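Local structure of esterase (Rhizomucor miehei CAU432, 4WY8) at residues A242-L247 against I275-D280; V173-K178 against S234-P239. The protein hydrolyses carboxylic ester bonds as a carboxylesterase of the alpha/beta hydrolase fold. One frame throughout, in Å; residues are numbered along the deposited sequence.

How the contacts relate
Contacts 1 and 2 follow one another along the chain and sit on the same side of its centre, about 12 Å apart between their centres. Contact 2 sets the loop 234-239 against helix 165-179; after two more residues the chain enters 242-247, which contact 1 sets against the end of helix 264-276. They touch directly: Leu-247 CD2 lies 3.8 Å from Ile-175 CD1, and Lys-178 NZ is 3.2 Å from Asp-246 O, a weak hydrogen bond. Helix 165-179 follows the probable nucleophile elbow at Ser-164, which with Asp-261 and His-291 fits a catalytic triad; contact 2 therefore lies toward the far end of the helix that follows the probable nucleophile.

Contact 1. Residues A242-L247 against I275-D280; sequences ASIDDL and IEAGND
Ile-244 and Leu-247, on a short helical turn, pack against Ala-277 where a Schellman motif ends helix 264-276 of the alpha/beta hydrolase fold. Ile-244 CG2 stands anti to its backbone N (CG1 at chi1 -56°) and rests over the Ala-277 backbone, 3.6 Å from Ala-277 CA. Its other branch brings CD1 to 4.0 Å from Glu-276 CB, the two side chains crossing at about a right angle. A branched isoleucine thus covers both residues, while Glu-276, an exposed residue, lays its chain across that branch, OE2 coming to 4.1 Å from Ile-244 CG1. The small methyl of Ala-277 suits a close approach: its CB lies 3.5 Å from Ile-244 O and also meets Leu-247 CB. Gly-278 takes a positive phi of 78°, easy for glycine, and its N bonds to Ile-275 O as the helix unwinds; Asn-279 N reaches back to Leu-274 O. The short turn is held at its start by a capping box. Ser-243 OG, at the N-cap, accepts from Asp-246 N at 3.1 Å, and Ser-243 N returns a longer bond to Asp-246 OD2, approaching from above the carboxylate plane. Asn-279 suits its place because one amide both donates and accepts: OD1 takes the N-H of Leu-250, and ND2 also serves Leu-274 O, so the group is fixed against flipping. The bond that joins the two segments runs from Asn-279 ND2 to Leu-247 O, 2.8 Å long and nearly straight at 166°, with the oxygen close to the amide plane but the nitrogen above the carbonyl plane.

Contact 2. Residues V173-K178 against S234-P239; sequences VCIRAK and SIFACP
The Phe-236 ring turns an edge to the backbone of helix 165-179, with Arg-176 N near the ring plane and 3.7 Å from Phe-236 CE1. One face carries its own neighbour, Ile-235, whose CG1 sits 3.9 Å above the plane and offset toward the rim; on the opposite side Arg-176 CD lies over the rim at CE1. Ile-175 CG2 comes in obliquely, 3.8 Å from Phe-236 CE1. Arg-176 contributes its aliphatic part: CG is anti to the backbone N (chi1 -174°), the chain bends at chi2 (70°), and CD comes to 3.7 Å from Phe-236 CE1. From there the guanidinium climbs further from the ring, and the two planes are 71° apart, so the groups are not stacked parallel; a long arginine suits this partly exposed place because its methylenes pack while its charge is carried away from the ring. Ile-175 points into the contact and divides its work between two branches. CG2 meets Phe-236 and, more loosely, Ile-235 CD1, whereas CD1 reaches Pro-239 CB at 3.9 Å, the two side chains crossing at about a right angle. The buried proline offers a compact apolar ring here, and Tyr-270 of helix 264-276 touches both it and Ile-175. The loop is shaped by Ser-234: its OG accepts from Phe-236 N at 3.1 Å in an ST turn, and its carbonyl O takes the N-H groups of both Ala-237 and Cys-238. No hydrogen bond joins the two segments; an apolar seam seats the loop on the helix after the probable nucleophile elbow, a central element of the alpha/beta hydrolase fold.

Contact 1. Residues A242-L247 against I275-D280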
loop_
_atom_site.group_PDB
_atom_site.type_symbol
_atom_site.label_atom_id
_atom_site.label_comp_id
_atom_site.label_asym_id
_atom_site.label_seq_id
_atom_site.Cartn_x
_atom_site.Cartn_y
_atom_site.Cartn_z
ATOM N N ALA A 242 -19.708 -7.682 -14.367
ATOM C CA ALA A 242 -19.085 -8.018 -15.648
ATOM C C ALA A 242 -18.506 -9.427 -15.626
ATOM O O ALA A 242 -18.098 -9.932 -14.579
ATOM C CB ALA A 242 -17.991 -7.009 -15.998
ATOM N N SER A 243 -18.467 -10.060 -16.790
ATOM C CA SER A 243 -17.803 -11.354 -16.906
ATOM C C SER A 243 -16.295 -11.144 -16.983
ATOM O O SER A 243 -15.828 -10.040 -17.300
ATOM C CB SER A 243 -18.276 -12.084 -18.151
ATOM O OG SER A 243 -17.765 -11.404 -19.282
ATOM N N ILE A 244 -15.546 -12.208 -16.736
ATOM C CA ILE A 244 -14.096 -12.172 -16.817
ATOM C C ILE A 244 -13.640 -11.714 -18.206
ATOM O O ILE A 244 -12.735 -10.875 -18.335
ATOM C CB ILE A 244 -13.510 -13.560 -16.497
ATOM C CG1 ILE A 244 -14.007 -14.027 -15.128
ATOM C CG2 ILE A 244 -11.998 -13.535 -16.537
ATOM C CD1 ILE A 244 -13.756 -12.993 -14.016
ATOM N N ASP A 245 -14.295 -12.215 -19.250
ATOM C CA ASP A 245 -13.955 -11.783 -20.606
ATOM C C ASP A 245 -14.252 -10.304 -20.864
ATOM O O ASP A 245 -13.563 -9.651 -21.658
ATOM C CB ASP A 245 -14.684 -12.643 -21.644
ATOM C CG ASP A 245 -13.862 -13.850 -22.081
ATOM O OD1 ASP A 245 -13.502 -14.688 -21.221
ATOM O OD2 ASP A 245 -13.575 -13.955 -23.295
ATOM N N ASP A 246 -15.299 -9.777 -20.241
ATOM C CA ASP A 246 -15.579 -8.351 -20.372
ATOM C C ASP A 246 -14.408 -7.495 -19.851
ATOM O O ASP A 246 -14.201 -6.389 -20.316
ATOM C CB ASP A 246 -16.858 -7.991 -19.608
ATOM C CG ASP A 246 -18.138 -8.405 -20.348
ATOM O OD1 ASP A 246 -18.124 -8.541 -21.593
ATOM O OD2 ASP A 246 -19.169 -8.599 -19.661
ATOM N N LEU A 247 -13.666 -8.023 -18.873
ATOM C CA LEU A 247 -12.680 -7.249 -18.111
ATOM C C LEU A 247 -11.225 -7.479 -18.578
ATOM O O LEU A 247 -10.287 -6.868 -18.055
ATOM C CB LEU A 247 -12.778 -7.611 -16.621
ATOM C CG LEU A 247 -14.100 -7.208 -15.965
ATOM C CD1 LEU A 247 -14.177 -7.722 -14.536
ATOM C CD2 LEU A 247 -14.323 -5.713 -16.061
ATOM N N ILE A 275 -7.919 -9.612 -11.563
ATOM C CA ILE A 275 -6.809 -10.557 -11.540
ATOM C C ILE A 275 -7.135 -11.813 -12.368
ATOM O O ILE A 275 -6.340 -12.189 -13.237
ATOM C CB ILE A 275 -6.444 -10.967 -10.092
ATOM C CG1 ILE A 275 -5.912 -9.754 -9.311
ATOM C CG2 ILE A 275 -5.405 -12.093 -10.059
ATOM C CD1 ILE A 275 -5.748 -10.017 -7.809
ATOM N N GLU A 276 -8.309 -12.421 -12.159
ATOM C CA GLU A 276 -8.717 -13.562 -12.993
ATOM C C GLU A 276 -8.627 -13.248 -14.476
ATOM O O GLU A 276 -8.236 -14.101 -15.269
ATOM C CB GLU A 276 -10.156 -14.021 -12.712
ATOM C CG GLU A 276 -10.311 -15.105 -11.677
ATOM C CD GLU A 276 -11.685 -15.763 -11.720
ATOM O OE1 GLU A 276 -12.501 -15.509 -10.806
ATOM O OE2 GLU A 276 -11.931 -16.554 -12.667
ATOM N N ALA A 277 -8.975 -12.019 -14.844
ATOM C CA ALA A 277 -8.964 -11.611 -16.241
ATOM C C ALA A 277 -7.553 -11.319 -16.784
ATOM O O ALA A 277 -7.407 -10.787 -17.891
ATOM C CB ALA A 277 -9.844 -10.418 -16.415
ATOM N N GLY A 278 -6.518 -11.612 -15.992
ATOM C CA GLY A 278 -5.145 -11.491 -16.474
ATOM C C GLY A 278 -4.611 -10.059 -16.510
ATOM O O GLY A 278 -3.656 -9.750 -17.239
ATOM N N ASN A 279 -5.216 -9.168 -15.731
ATOM C CA ASN A 279 -4.740 -7.802 -15.735
ATOM C C ASN A 279 -3.594 -7.603 -14.757
ATOM O O ASN A 279 -3.374 -8.435 -13.895
ATOM C CB ASN A 279 -5.898 -6.844 -15.444
ATOM C CG ASN A 279 -6.880 -6.758 -16.599
ATOM O OD1 ASN A 279 -6.527 -6.281 -17.698
ATOM N ND2 ASN A 279 -8.126 -7.194 -16.365
ATOM N N ASP A 280 -2.842 -6.518 -14.931
ATOM C CA ASP A 280 -1.823 -6.072 -13.962
ATOM C C ASP A 280 -2.508 -5.313 -12.804
ATOM O O ASP A 280 -2.796 -4.115 -12.915
ATOM C CB ASP A 280 -0.793 -5.177 -14.671
ATOM C CG ASP A 280 0.353 -4.716 -13.754
ATOM O OD1 ASP A 280 0.340 -4.998 -12.525
ATOM O OD2 ASP A 280 1.275 -4.039 -14.276
#

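Contact 2. Residues V173-K178 against S234-P239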
loop_
_atom_site.group_PDB
_atom_site.type_symbol
_atom_site.label_atom_id
_atom_site.label_comp_id
_atom_site.label_asym_id
_atom_site.label_seq_id
_atom_site.Cartn_x
_atom_site.Cartn_y
_atom_site.Cartn_z
ATOM N N VAL A 173 -15.289 3.805 -17.225
ATOM C CA VAL A 173 -14.690 4.523 -18.342
ATOM C C VAL A 173 -13.604 3.633 -18.970
ATOM O O VAL A 173 -13.472 3.589 -20.194
ATOM C CB VAL A 173 -14.095 5.878 -17.923
ATOM C CG1 VAL A 173 -12.990 6.305 -18.886
ATOM C CG2 VAL A 173 -15.180 6.929 -17.861
ATOM N N CYS A 174 -12.846 2.904 -18.147
ATOM C CA CYS A 174 -11.877 1.960 -18.729
ATOM C C CYS A 174 -12.552 0.861 -19.571
ATOM O O CYS A 174 -12.159 0.648 -20.745
ATOM C CB CYS A 174 -11.017 1.317 -17.638
ATOM S SG CYS A 174 -9.787 2.469 -16.979
ATOM N N ILE A 175 -13.567 0.189 -19.007
ATOM C CA ILE A 175 -14.273 -0.848 -19.788
ATOM C C ILE A 175 -14.845 -0.275 -21.102
ATOM O O ILE A 175 -14.764 -0.888 -22.189
ATOM C CB ILE A 175 -15.418 -1.468 -19.001
ATOM C CG1 ILE A 175 -14.901 -2.039 -17.680
ATOM C CG2 ILE A 175 -16.155 -2.526 -19.844
ATOM C CD1 ILE A 175 -16.025 -2.392 -16.700
ATOM N N ARG A 176 -15.423 0.913 -20.999
ATOM C CA ARG A 176 -16.005 1.566 -22.156
ATOM C C ARG A 176 -14.977 1.914 -23.241
ATOM O O ARG A 176 -15.219 1.665 -24.418
ATOM C CB ARG A 176 -16.746 2.828 -21.731
ATOM C CG ARG A 176 -17.472 3.437 -22.886
ATOM C CD ARG A 176 -18.658 2.556 -23.278
ATOM N NE ARG A 176 -19.079 2.841 -24.641
ATOM C CZ ARG A 176 -19.792 3.899 -25.001
ATOM N NH1 ARG A 176 -20.185 4.784 -24.094
ATOM N NH2 ARG A 176 -20.112 4.064 -26.274
ATOM N N ALA A 177 -13.834 2.471 -22.851
ATOM C CA ALA A 177 -12.799 2.784 -23.821
ATOM C C ALA A 177 -12.302 1.492 -24.481
ATOM O O ALA A 177 -11.990 1.473 -25.667
ATOM C CB ALA A 177 -11.630 3.538 -23.158
ATOM N N LYS A 178 -12.218 0.418 -23.708
ATOM C CA LYS A 178 -11.844 -0.869 -24.296
ATOM C C LYS A 178 -12.841 -1.279 -25.382
ATOM O O LYS A 178 -12.449 -1.705 -26.466
ATOM C CB LYS A 178 -11.770 -1.967 -23.239
ATOM C CG LYS A 178 -11.537 -3.353 -23.863
ATOM C CD LYS A 178 -11.932 -4.496 -22.944
ATOM C CE LYS A 178 -11.776 -5.846 -23.635
ATOM N NZ LYS A 178 -12.187 -6.983 -22.749
ATOM N N SER A 234 -26.618 -3.135 -15.894
ATOM C CA SER A 234 -25.551 -2.781 -16.842
ATOM C C SER A 234 -24.159 -2.836 -16.187
ATOM O O SER A 234 -23.978 -2.358 -15.069
ATOM C CB SER A 234 -25.779 -1.385 -17.396
ATOM O OG SER A 234 -24.592 -0.898 -18.013
ATOM N N ILE A 235 -23.162 -3.362 -16.894
ATOM C CA ILE A 235 -21.820 -3.470 -16.319
ATOM C C ILE A 235 -21.166 -2.083 -16.190
ATOM O O ILE A 235 -20.183 -1.913 -15.467
ATOM C CB ILE A 235 -20.922 -4.434 -17.141
ATOM C CG1 ILE A 235 -20.678 -3.905 -18.555
ATOM C CG2 ILE A 235 -21.543 -5.883 -17.186
ATOM C CD1 ILE A 235 -19.749 -4.822 -19.385
ATOM N N PHE A 236 -21.744 -1.110 -16.889
ATOM C CA PHE A 236 -21.312 0.278 -16.867
ATOM C C PHE A 236 -21.879 1.049 -15.664
ATOM O O PHE A 236 -21.495 2.199 -15.397
ATOM C CB PHE A 236 -21.698 0.944 -18.190
ATOM C CG PHE A 236 -21.014 0.320 -19.370
ATOM C CD1 PHE A 236 -19.654 0.530 -19.575
ATOM C CD2 PHE A 236 -21.710 -0.499 -20.259
ATOM C CE1 PHE A 236 -18.987 -0.059 -20.641
ATOM C CE2 PHE A 236 -21.047 -1.088 -21.339
ATOM C CZ PHE A 236 -19.686 -0.864 -21.527
ATOM N N ALA A 237 -22.758 0.378 -14.925
ATOM C CA ALA A 237 -23.244 0.865 -13.644
ATOM C C ALA A 237 -22.517 0.114 -12.518
ATOM O O ALA A 237 -21.902 0.711 -11.624
ATOM C CB ALA A 237 -24.753 0.644 -13.540
ATOM N N CYS A 238 -22.564 -1.211 -12.611
ATOM C CA CYS A 238 -21.991 -2.100 -11.605
ATOM C C CYS A 238 -20.993 -3.017 -12.295
ATOM O O CYS A 238 -21.349 -4.093 -12.766
ATOM C CB CYS A 238 -23.078 -2.922 -10.918
ATOM S SG CYS A 238 -24.405 -1.910 -10.157
ATOM N N PRO A 239 -19.732 -2.575 -12.379
ATOM C CA PRO A 239 -18.724 -3.347 -13.113
ATOM C C PRO A 239 -18.403 -4.696 -12.476
ATOM O O PRO A 239 -17.787 -5.525 -13.141
ATOM C CB PRO A 239 -17.492 -2.432 -13.091
ATOM C CG PRO A 239 -17.737 -1.463 -11.932
ATOM C CD PRO A 239 -19.225 -1.273 -11.905
#